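PDB 3PSQ: sortase B from Streptococcus pyogenes, which is a class B sortase involved in pilus assembly, probably acting as a cysteine transpeptidase that joins proteins through an acyl-thioester intermediate. Local coordinates for residues 36-41 with 49-54. Numbering follows the deposited sequence.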
loop_
_atom_site.group_PDB
_atom_site.type_symbol
_atom_site.label_atom_id
_atom_site.label_comp_id
_atom_site.label_asym_id
_atom_site.label_seq_id
_atom_site.Cartn_x
_atom_site.Cartn_y
_atom_site.Cartn_z
ATOM N N VAL A 36 1.502 7.231 -13.812
ATOM C CA VAL A 36 0.457 6.230 -13.555
ATOM C C VAL A 36 1.005 4.821 -13.881
ATOM O O VAL A 36 1.547 4.610 -14.956
ATOM C CB VAL A 36 -0.856 6.540 -14.335
ATOM C CG1 VAL A 36 -1.898 5.423 -14.133
ATOM C CG2 VAL A 36 -1.462 7.939 -13.905
ATOM N N MET A 37 0.898 3.869 -12.951
ATOM C CA MET A 37 1.560 2.570 -13.196
ATOM C C MET A 37 0.832 1.333 -12.652
ATOM O O MET A 37 1.299 0.226 -12.830
ATOM C CB MET A 37 3.042 2.566 -12.711
ATOM C CG MET A 37 3.276 3.235 -11.391
ATOM S SD MET A 37 2.483 2.474 -9.968
ATOM C CE MET A 37 3.159 0.773 -10.011
ATOM N N ALA A 38 -0.279 1.517 -11.967
ATOM C CA ALA A 38 -1.050 0.369 -11.491
ATOM C C ALA A 38 -2.488 0.744 -11.106
ATOM O O ALA A 38 -2.821 1.911 -10.981
ATOM C CB ALA A 38 -0.362 -0.309 -10.322
ATOM N N TRP A 39 -3.325 -0.272 -10.902
ATOM C CA TRP A 39 -4.655 -0.080 -10.362
ATOM C C TRP A 39 -4.746 -0.946 -9.143
ATOM O O TRP A 39 -4.301 -2.100 -9.162
ATOM C CB TRP A 39 -5.740 -0.468 -11.383
ATOM C CG TRP A 39 -7.121 0.039 -10.998
ATOM C CD1 TRP A 39 -7.990 -0.534 -10.111
ATOM C CD2 TRP A 39 -7.773 1.222 -11.487
ATOM N NE1 TRP A 39 -9.137 0.235 -10.009
ATOM C CE2 TRP A 39 -9.025 1.305 -10.856
ATOM C CE3 TRP A 39 -7.413 2.220 -12.406
ATOM C CZ2 TRP A 39 -9.914 2.346 -11.108
ATOM C CZ3 TRP A 39 -8.278 3.256 -12.640
ATOM C CH2 TRP A 39 -9.518 3.313 -11.998
ATOM N N LEU A 40 -5.331 -0.404 -8.079
ATOM C CA LEU A 40 -5.477 -1.113 -6.817
ATOM C C LEU A 40 -6.951 -1.280 -6.432
ATOM O O LEU A 40 -7.728 -0.324 -6.468
ATOM C CB LEU A 40 -4.744 -0.346 -5.722
ATOM C CG LEU A 40 -4.956 -0.761 -4.276
ATOM C CD1 LEU A 40 -4.220 -2.062 -3.944
ATOM C CD2 LEU A 40 -4.507 0.364 -3.305
ATOM N N THR A 41 -7.321 -2.489 -6.039
ATOM C CA THR A 41 -8.672 -2.804 -5.616
ATOM C C THR A 41 -8.613 -3.557 -4.297
ATOM O O THR A 41 -7.833 -4.488 -4.143
ATOM C CB THR A 41 -9.421 -3.602 -6.702
ATOM O OG1 THR A 41 -9.501 -2.802 -7.895
ATOM C CG2 THR A 41 -10.843 -3.903 -6.270
ATOM N N TYR A 49 -8.584 2.209 -7.161
ATOM C CA TYR A 49 -7.964 3.443 -7.629
ATOM C C TYR A 49 -6.782 3.216 -8.513
ATOM O O TYR A 49 -6.030 2.256 -8.304
ATOM C CB TYR A 49 -7.449 4.292 -6.455
ATOM C CG TYR A 49 -8.393 4.522 -5.312
ATOM C CD1 TYR A 49 -9.736 4.940 -5.509
ATOM C CD2 TYR A 49 -7.930 4.364 -4.020
ATOM C CE1 TYR A 49 -10.560 5.175 -4.363
ATOM C CE2 TYR A 49 -8.720 4.571 -2.936
ATOM C CZ TYR A 49 -10.010 4.980 -3.083
ATOM O OH TYR A 49 -10.699 5.129 -1.868
ATOM N N PRO A 50 -6.553 4.161 -9.446
ATOM C CA PRO A 50 -5.285 4.200 -10.150
ATOM C C PRO A 50 -4.166 4.607 -9.175
ATOM O O PRO A 50 -4.429 5.322 -8.197
ATOM C CB PRO A 50 -5.507 5.280 -11.214
ATOM C CG PRO A 50 -6.563 6.257 -10.537
ATOM C CD PRO A 50 -7.427 5.334 -9.741
ATOM N N ILE A 51 -2.947 4.114 -9.416
ATOM C CA ILE A 51 -1.781 4.336 -8.517
ATOM C C ILE A 51 -0.697 4.987 -9.337
ATOM O O ILE A 51 -0.454 4.597 -10.468
ATOM C CB ILE A 51 -1.210 3.014 -7.931
ATOM C CG1 ILE A 51 -2.295 2.221 -7.152
ATOM C CG2 ILE A 51 0.003 3.269 -7.044
ATOM C CD1 ILE A 51 -2.921 2.925 -5.911
ATOM N N VAL A 52 -0.051 5.996 -8.763
ATOM C CA VAL A 52 1.084 6.608 -9.417
ATOM C C VAL A 52 2.358 6.259 -8.687
ATOM O O VAL A 52 2.333 5.863 -7.514
ATOM C CB VAL A 52 0.983 8.150 -9.478
ATOM C CG1 VAL A 52 -0.111 8.573 -10.441
ATOM C CG2 VAL A 52 0.780 8.734 -8.068
ATOM N N GLN A 53 3.477 6.444 -9.385
ATOM C CA GLN A 53 4.753 6.506 -8.710
ATOM C C GLN A 53 5.424 7.818 -9.059
ATOM O O GLN A 53 5.589 8.142 -10.250
ATOM C CB GLN A 53 5.674 5.362 -9.114
ATOM C CG GLN A 53 7.065 5.468 -8.450
ATOM C CD GLN A 53 7.984 4.351 -8.896
ATOM O OE1 GLN A 53 8.390 4.303 -10.053
ATOM N NE2 GLN A 53 8.311 3.443 -7.979
ATOM N N GLY A 54 5.828 8.569 -8.030
ATOM C CA GLY A 54 6.548 9.819 -8.285
ATOM C C GLY A 54 8.053 9.638 -8.335
ATOM O O GLY A 54 8.555 8.527 -8.069
#
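Y49 and L40 form a hydrogen-bonded pair in the antiparallel beta hairpin of strands 36-41 and 48-53, part of the sortase beta-sheet. Y49 N donates to L40 O, and L40 N returns a nearly straight bond to Y49 O (2.8 Å). The Y49 peptide also lies against one face of the W39 indole, its C 3.7 Å above the ring plane and over the centre. P50 continues this layer: its CD sits over the six-membered ring, 3.9 Å from the centroid, in a CH-pi contact. The indole, with CG anti to its backbone N (chi1 -166°), runs alongside the proline, while NE1 hydrogen-bonds D48 OD1. At I51 the other face of the sheet takes over. CD1 packs on L40 CB at 3.7 Å, CB faces A38 CB, and CG2 meets M37 SD; on this side A38 and L40 also touch strand 120-125. I51 N donates to A38 O. I51 O receives M37 N (2.9 Å) and, weakly, A38 N, so two residues face one: a classic beta bulge. Beyond it, V52 is paired with V36 on the W39-P50 face; V36 CG2 meets V52 CG1 at 3.8 Å. Q53 sends its amide to D78 O and N81 O through NE2, near a bound zinc ion. M37 CG, held between the backbone N and the carbonyl carbon (chi1 42°), lies 3.9 Å from Q53 CB.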